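Local coordinates for protein polyhedrin (Orgyia pseudotsugata cypovirus 5, PDB 5A8U) that forms the crystalline bulk of the virus occlusion bodies (polyhedra), which shelter the virus from the environment until insect larvae swallow them, at residues A104-A109 with P185-I190; V118-T123 with A171-Y176; G132-P137 with A153-N158. All coordinates share one frame; numbering follows the deposited sequence.

Interaction 1 (A104-A109 with P185-I190); sequences AGDPYA and PRFPTI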
# COMPACT_ATOMS: atom_id res chain seq x y z
N ALA A 104 26.22 4.90 3.56
CA ALA A 104 26.29 3.93 4.64
C ALA A 104 24.96 3.21 4.68
O ALA A 104 24.89 2.04 5.09
CB ALA A 104 26.55 4.62 5.98
N GLY A 105 23.91 3.92 4.27
CA GLY A 105 22.57 3.36 4.29
C GLY A 105 22.08 2.78 2.98
O GLY A 105 20.90 2.46 2.83
N ASP A 106 22.99 2.64 2.02
CA ASP A 106 22.67 1.89 0.79
C ASP A 106 23.02 0.43 1.00
O ASP A 106 24.18 0.09 1.22
CB ASP A 106 23.39 2.46 -0.43
CG ASP A 106 22.90 3.85 -0.82
OD1 ASP A 106 21.67 4.09 -0.75
OD2 ASP A 106 23.75 4.69 -1.21
N PRO A 107 22.01 -0.46 0.95
CA PRO A 107 22.32 -1.85 1.32
C PRO A 107 23.29 -2.52 0.34
O PRO A 107 23.29 -2.16 -0.83
CB PRO A 107 20.94 -2.53 1.26
CG PRO A 107 20.15 -1.72 0.27
CD PRO A 107 20.62 -0.28 0.50
N TYR A 108 24.09 -3.48 0.80
CA TYR A 108 25.06 -4.12 -0.10
C TYR A 108 24.59 -5.50 -0.56
O TYR A 108 25.16 -6.08 -1.49
CB TYR A 108 26.46 -4.21 0.54
CG TYR A 108 26.56 -5.26 1.61
CD1 TYR A 108 26.89 -6.57 1.30
CD2 TYR A 108 26.30 -4.96 2.94
CE1 TYR A 108 26.97 -7.55 2.28
CE2 TYR A 108 26.37 -5.92 3.93
CZ TYR A 108 26.69 -7.22 3.60
OH TYR A 108 26.75 -8.19 4.59
N ALA A 109 23.54 -6.01 0.08
CA ALA A 109 23.04 -7.34 -0.21
C ALA A 109 21.65 -7.51 0.39
O ALA A 109 21.24 -6.71 1.24
CB ALA A 109 23.98 -8.41 0.36
N PRO A 185 21.17 -5.23 -9.39
CA PRO A 185 21.66 -3.84 -9.47
C PRO A 185 22.44 -3.44 -8.21
O PRO A 185 22.23 -4.02 -7.15
CB PRO A 185 20.37 -3.02 -9.54
CG PRO A 185 19.32 -3.99 -10.01
CD PRO A 185 19.71 -5.31 -9.46
N ARG A 186 23.36 -2.50 -8.35
CA ARG A 186 24.05 -1.96 -7.20
C ARG A 186 23.09 -1.14 -6.31
O ARG A 186 23.28 -1.09 -5.09
CB ARG A 186 25.26 -1.11 -7.61
CG ARG A 186 26.04 -0.58 -6.40
CD ARG A 186 27.40 0.02 -6.76
NE ARG A 186 28.39 -1.02 -7.02
CZ ARG A 186 28.73 -1.43 -8.23
NH1 ARG A 186 28.16 -0.89 -9.31
NH2 ARG A 186 29.64 -2.39 -8.37
N PHE A 187 22.09 -0.50 -6.91
CA PHE A 187 21.13 0.32 -6.16
C PHE A 187 19.71 -0.10 -6.51
O PHE A 187 18.95 0.67 -7.11
CB PHE A 187 21.38 1.81 -6.42
CG PHE A 187 22.80 2.24 -6.12
CD1 PHE A 187 23.23 2.41 -4.80
CD2 PHE A 187 23.69 2.46 -7.15
CE1 PHE A 187 24.53 2.80 -4.52
CE2 PHE A 187 24.99 2.84 -6.88
CZ PHE A 187 25.42 3.00 -5.56
N PRO A 188 19.34 -1.34 -6.14
CA PRO A 188 18.08 -1.88 -6.65
C PRO A 188 16.82 -1.42 -5.93
O PRO A 188 16.84 -0.92 -4.80
CB PRO A 188 18.25 -3.39 -6.43
CG PRO A 188 19.03 -3.47 -5.17
CD PRO A 188 20.04 -2.31 -5.27
N THR A 189 15.71 -1.57 -6.65
CA THR A 189 14.40 -1.63 -6.03
C THR A 189 13.78 -2.97 -6.44
O THR A 189 14.23 -3.58 -7.41
CB THR A 189 13.54 -0.42 -6.43
OG1 THR A 189 13.39 -0.38 -7.85
CG2 THR A 189 14.22 0.88 -5.99
N ILE A 190 12.77 -3.44 -5.71
CA ILE A 190 12.28 -4.79 -5.95
C ILE A 190 10.77 -4.90 -5.95
O ILE A 190 10.08 -4.11 -5.31
CB ILE A 190 12.79 -5.82 -4.91
CG1 ILE A 190 12.21 -5.54 -3.52
CG2 ILE A 190 14.33 -5.91 -4.92
CD1 ILE A 190 12.57 -6.62 -2.52
O HOH W 1 22.00 -0.48 -2.63
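The backbones at D106 and F187 stay well apart, 7.3 Å from CA to CA, so the two segments meet through one side-chain contact and one water. The water sits between two carbonyls: it donates to P107 O at 2.8 Å and to R186 O at 2.8 Å. The angle of about 103° between these two oxygens, seen from the water, suits its two O-H bonds, and the water spans a gap of 4.4 Å between P107 O and R186 O.

Alongside this bridge, D106 OD2 comes to 3.9 Å from F187 CE1, approaching the ring obliquely, with the carboxylate and ring planes 77° apart. The CB of D106 points toward 185-190, and chi1 of -68° sets CG beside the backbone N. Within its own segment, R186 CG lies 3.6 Å above one face of the F187 ring, offset toward the rim.

In the fold, A109 opens a strand of the six-stranded antiparallel sheet and T189 opens one of the three-stranded sheet, so the contact joins the two layers where these strands begin. R60 of helix 60-63 ties both sides: its NH2 forms a salt bridge with D106 OD1, and its NH1 donates to P188 O. D106 OD2 accepts from H86 NE2 and G103 N. The arginine and these other donors would favour the ionised carboxylate.

Interaction 2 (V118-T123 with A171-Y176); sequences VDWNAT and AGKSYY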
# COMPACT_ATOMS: atom_id res chain seq x y z
N VAL A 118 4.29 -23.46 -0.37
CA VAL A 118 4.37 -22.49 -1.45
C VAL A 118 4.54 -23.20 -2.79
O VAL A 118 5.19 -24.23 -2.88
CB VAL A 118 5.57 -21.54 -1.19
CG1 VAL A 118 5.94 -20.69 -2.46
CG2 VAL A 118 5.28 -20.67 0.04
N ASP A 119 3.90 -22.67 -3.83
CA ASP A 119 4.16 -23.12 -5.20
C ASP A 119 5.54 -22.58 -5.59
O ASP A 119 5.63 -21.53 -6.24
CB ASP A 119 3.06 -22.58 -6.14
CG ASP A 119 3.18 -23.11 -7.58
OD1 ASP A 119 4.03 -23.98 -7.84
OD2 ASP A 119 2.38 -22.69 -8.45
N TRP A 120 6.60 -23.26 -5.17
CA TRP A 120 7.96 -22.72 -5.32
C TRP A 120 8.31 -22.29 -6.75
O TRP A 120 8.91 -21.23 -6.94
CB TRP A 120 9.02 -23.69 -4.81
CG TRP A 120 8.69 -24.23 -3.46
CD1 TRP A 120 8.19 -25.46 -3.16
CD2 TRP A 120 8.81 -23.54 -2.20
NE1 TRP A 120 8.00 -25.59 -1.80
CE2 TRP A 120 8.36 -24.42 -1.19
CE3 TRP A 120 9.25 -22.26 -1.83
CZ2 TRP A 120 8.36 -24.08 0.16
CZ3 TRP A 120 9.24 -21.92 -0.48
CH2 TRP A 120 8.80 -22.83 0.49
N ASN A 121 7.93 -23.09 -7.73
CA ASN A 121 8.26 -22.79 -9.13
C ASN A 121 7.71 -21.46 -9.60
O ASN A 121 8.25 -20.86 -10.52
CB ASN A 121 7.75 -23.89 -10.08
CG ASN A 121 8.49 -25.20 -9.92
OD1 ASN A 121 9.68 -25.22 -9.60
ND2 ASN A 121 7.79 -26.30 -10.16
N ALA A 122 6.63 -21.01 -8.96
CA ALA A 122 5.90 -19.82 -9.41
C ALA A 122 6.41 -18.50 -8.80
O ALA A 122 5.93 -17.43 -9.16
CB ALA A 122 4.39 -19.98 -9.15
N THR A 123 7.37 -18.58 -7.89
CA THR A 123 7.86 -17.37 -7.24
C THR A 123 8.51 -16.42 -8.25
O THR A 123 9.35 -16.85 -9.05
CB THR A 123 8.87 -17.74 -6.14
OG1 THR A 123 8.20 -18.51 -5.14
CG2 THR A 123 9.48 -16.49 -5.52
N ALA A 171 11.09 -26.17 5.20
CA ALA A 171 10.15 -25.14 5.65
C ALA A 171 10.08 -23.95 4.70
O ALA A 171 9.04 -23.31 4.55
CB ALA A 171 10.53 -24.66 7.05
N GLY A 172 11.19 -23.63 4.07
CA GLY A 172 11.21 -22.50 3.18
C GLY A 172 12.43 -22.55 2.30
O GLY A 172 13.17 -23.53 2.29
N LYS A 173 12.64 -21.48 1.54
CA LYS A 173 13.81 -21.35 0.70
C LYS A 173 14.35 -19.94 0.80
O LYS A 173 13.59 -18.99 1.05
CB LYS A 173 13.49 -21.67 -0.77
CG LYS A 173 12.91 -23.06 -1.00
CD LYS A 173 12.99 -23.34 -2.50
CE LYS A 173 12.39 -24.64 -2.93
NZ LYS A 173 12.85 -24.87 -4.35
N SER A 174 15.65 -19.81 0.61
CA SER A 174 16.29 -18.51 0.75
C SER A 174 17.15 -18.21 -0.46
O SER A 174 17.82 -19.10 -1.00
CB SER A 174 17.15 -18.49 2.02
OG SER A 174 17.94 -17.32 2.08
N TYR A 175 17.17 -16.94 -0.87
CA TYR A 175 18.04 -16.51 -1.94
C TYR A 175 18.90 -15.35 -1.43
O TYR A 175 18.37 -14.31 -0.98
CB TYR A 175 17.22 -16.10 -3.18
CG TYR A 175 18.07 -15.57 -4.30
CD1 TYR A 175 19.14 -16.31 -4.79
CD2 TYR A 175 17.79 -14.34 -4.90
CE1 TYR A 175 19.94 -15.83 -5.83
CE2 TYR A 175 18.58 -13.85 -5.95
CZ TYR A 175 19.66 -14.61 -6.40
OH TYR A 175 20.45 -14.14 -7.43
N TYR A 176 20.22 -15.52 -1.51
CA TYR A 176 21.13 -14.46 -1.08
C TYR A 176 21.74 -13.80 -2.30
O TYR A 176 22.21 -14.48 -3.23
CB TYR A 176 22.26 -15.04 -0.19
CG TYR A 176 23.30 -14.01 0.19
CD1 TYR A 176 23.11 -13.19 1.31
CD2 TYR A 176 24.46 -13.86 -0.55
CE1 TYR A 176 24.06 -12.25 1.67
CE2 TYR A 176 25.41 -12.91 -0.20
CZ TYR A 176 25.21 -12.12 0.91
OH TYR A 176 26.15 -11.18 1.26
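K173 lays its aliphatic chain across one face of the W120 indole, and the path is clearest followed outward from K173 CB. The bond from CA to CB of K173 points toward the loop 118-123, and chi1 of -58° sets CG beside the backbone N, over the benzo end of the indole: K173 CG lies 3.8 Å from W120 CE3. From there the chain runs on extended. K173 CD is 4.0 Å from W120 CE3, already moving toward the ring fusion, and K173 CE arrives 3.8 Å from W120 CG. This methylene makes a CH-pi contact, 4.0 Å from K173 CE to the centroid of the W120 five-membered ring and 25° off its normal. The ammonium has then passed beyond the rings: K173 NZ is 4.0 Å from W120 CB and gives a hydrogen bond to N158 OD1.

K173 belongs to strand 169-178 of the six-stranded antiparallel sheet, and just before it A171 and G172 form a classic beta bulge opposite L164. The bulge meets the far end of the indole. W120 CH2 rests 3.6 Å from G172 CA, while A171 O comes to the ring edge near its plane.

On the face opposite the lysine, V118 O lies 3.2 Å above the indole plane, offset toward its rim. The inverse gamma turn centred on D119, with its weak bond from W120 N to V118 O, is consistent with that carbonyl lying over the indole. V114 of strand 109-115 also packs against W120.

Interaction 3 (G132-P137 with A153-N158); sequences GSRWMP and AEDIIN
R134 and D155 reach toward each other from opposite directions and close a salt bridge. R134 NH2 donates to D155 OD1 at 2.7 Å with an N-H...O angle of 175°, and D155 OD1 accepts with its syn lone pair. The acceptor lies in the guanidinium plane, at its edge, and the two flat groups are only 27° apart. R134 NH2 also lies 2.7 Å from D155 OD2, though the straight hydrogen bond is the one to OD1.

Beside this pair the contact is van der Waals. P137 CG lies 3.9 Å from E154 CG, and M136, bent at its two outer torsions, brings its methyl CE to within 3.7 Å of the carboxylate oxygen E154 OE1, the two chains crossing at about a right angle on the more exposed side.

The second shell surrounds the charged groups. D155 OD2 accepts from A152 N, which probably restrains rotation of the carboxylate, and R126 NE adds a long, weak ion pair. R134 turns at chi2 (63°), and its buried guanidinium makes a cation-pi contact with F128 and weak hydrogen bonds to the carbonyls of F127, L149 and L150.

Further out, R134 pairs with A143 in a short, weakly bonded two-stranded antiparallel ribbon, while D155 ends a 3-10 turn and bonds through its backbone to L125. G132 O meets Q49 NE2 of the second subunit. The whole is a buried arginine-carboxylate bridge joining a short beta ribbon to a 3-10 turn, within the long connection between strands 124-128 and 162-166 of the two sheets.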
# COMPACT_ATOMS: atom_id res chain seq x y z
N GLY A 132 13.43 2.98 -11.20
CA GLY A 132 12.30 2.16 -11.61
C GLY A 132 12.47 1.48 -12.97
O GLY A 132 11.57 0.75 -13.42
N SER A 133 13.61 1.69 -13.62
CA SER A 133 13.90 0.99 -14.87
C SER A 133 14.06 -0.50 -14.60
O SER A 133 14.68 -0.90 -13.62
CB SER A 133 15.17 1.53 -15.54
OG SER A 133 16.29 1.43 -14.67
N ARG A 134 13.49 -1.31 -15.48
CA ARG A 134 13.60 -2.75 -15.37
C ARG A 134 15.05 -3.17 -15.54
O ARG A 134 15.70 -2.80 -16.51
CB ARG A 134 12.76 -3.40 -16.47
CG ARG A 134 12.62 -4.87 -16.32
CD ARG A 134 11.90 -5.22 -15.05
NE ARG A 134 11.30 -6.54 -15.18
CZ ARG A 134 11.76 -7.63 -14.60
NH1 ARG A 134 12.80 -7.56 -13.79
NH2 ARG A 134 11.13 -8.78 -14.78
N TRP A 135 15.57 -3.94 -14.59
CA TRP A 135 16.95 -4.37 -14.65
C TRP A 135 16.97 -5.80 -15.13
O TRP A 135 16.18 -6.63 -14.67
CB TRP A 135 17.63 -4.25 -13.29
CG TRP A 135 19.10 -4.60 -13.27
CD1 TRP A 135 20.15 -3.75 -13.45
CD2 TRP A 135 19.67 -5.90 -13.04
NE1 TRP A 135 21.34 -4.44 -13.35
CE2 TRP A 135 21.07 -5.75 -13.10
CE3 TRP A 135 19.13 -7.17 -12.79
CZ2 TRP A 135 21.94 -6.83 -12.91
CZ3 TRP A 135 19.99 -8.23 -12.61
CH2 TRP A 135 21.38 -8.05 -12.68
N MET A 136 17.87 -6.09 -16.06
CA MET A 136 18.02 -7.43 -16.61
C MET A 136 19.46 -7.88 -16.41
O MET A 136 20.37 -7.06 -16.38
CB MET A 136 17.68 -7.45 -18.10
CG MET A 136 16.25 -7.00 -18.45
SD MET A 136 14.96 -8.12 -17.86
CE MET A 136 15.39 -9.65 -18.69
N PRO A 137 19.64 -9.19 -16.30
CA PRO A 137 20.98 -9.79 -16.18
C PRO A 137 21.72 -9.72 -17.51
O PRO A 137 21.10 -9.45 -18.54
CB PRO A 137 20.67 -11.25 -15.82
CG PRO A 137 19.29 -11.23 -15.26
CD PRO A 137 18.57 -10.15 -16.00
N ALA A 153 11.98 -14.34 -17.87
CA ALA A 153 12.31 -15.69 -17.43
C ALA A 153 13.07 -15.70 -16.10
O ALA A 153 12.85 -16.57 -15.24
CB ALA A 153 13.13 -16.42 -18.50
N GLU A 154 13.95 -14.72 -15.94
CA GLU A 154 14.85 -14.65 -14.80
C GLU A 154 14.18 -14.23 -13.49
O GLU A 154 14.78 -14.32 -12.42
CB GLU A 154 16.02 -13.71 -15.11
CG GLU A 154 16.96 -14.23 -16.19
CD GLU A 154 16.56 -13.82 -17.61
OE1 GLU A 154 15.45 -13.26 -17.80
OE2 GLU A 154 17.37 -14.06 -18.53
N ASP A 155 12.93 -13.78 -13.57
CA ASP A 155 12.19 -13.47 -12.36
C ASP A 155 11.92 -14.75 -11.59
O ASP A 155 11.67 -14.73 -10.40
CB ASP A 155 10.83 -12.83 -12.69
CG ASP A 155 10.96 -11.54 -13.47
OD1 ASP A 155 12.05 -10.93 -13.49
OD2 ASP A 155 9.93 -11.12 -14.04
N ILE A 156 11.93 -15.88 -12.30
CA ILE A 156 11.62 -17.17 -11.71
C ILE A 156 12.89 -17.65 -11.04
O ILE A 156 13.73 -18.31 -11.68
CB ILE A 156 11.14 -18.17 -12.78
CG1 ILE A 156 9.87 -17.62 -13.46
CG2 ILE A 156 10.83 -19.52 -12.15
CD1 ILE A 156 8.69 -17.48 -12.50
N ILE A 157 13.03 -17.33 -9.77
CA ILE A 157 14.28 -17.56 -9.06
C ILE A 157 14.37 -18.89 -8.34
O ILE A 157 15.41 -19.19 -7.75
CB ILE A 157 14.53 -16.46 -8.01
CG1 ILE A 157 13.32 -16.30 -7.09
CG2 ILE A 157 14.93 -15.15 -8.69
CD1 ILE A 157 13.66 -15.52 -5.82
N ASN A 158 13.30 -19.69 -8.39
CA ASN A 158 13.24 -20.92 -7.60
C ASN A 158 14.52 -21.74 -7.64
O ASN A 158 15.03 -22.17 -6.60
CB ASN A 158 12.05 -21.79 -8.03
CG ASN A 158 11.90 -23.01 -7.15
OD1 ASN A 158 11.99 -22.92 -5.93
ND2 ASN A 158 11.68 -24.16 -7.77

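Overall arrangement
Interactions 2 and 3 are joined most directly, through N158, which receives the hydrogen bond of K173 and whose OD1 also touches W120 CB at 3.3 Å, although the two centres are about 16 Å apart. Interaction 1 meets interaction 3 through P185 CG, 3.3 Å from W135 CG, with centres about 15 Å apart. It meets interaction 2 through A109 CB, 3.6 Å from Y176 OH, across neighbouring strands 109-115 and 169-178. Interactions 1 and 2, about 22 Å apart between centres, lie on opposite sides of the chain's centre. All three also have a residue that packs against the second subunit: T189, A122 and S133.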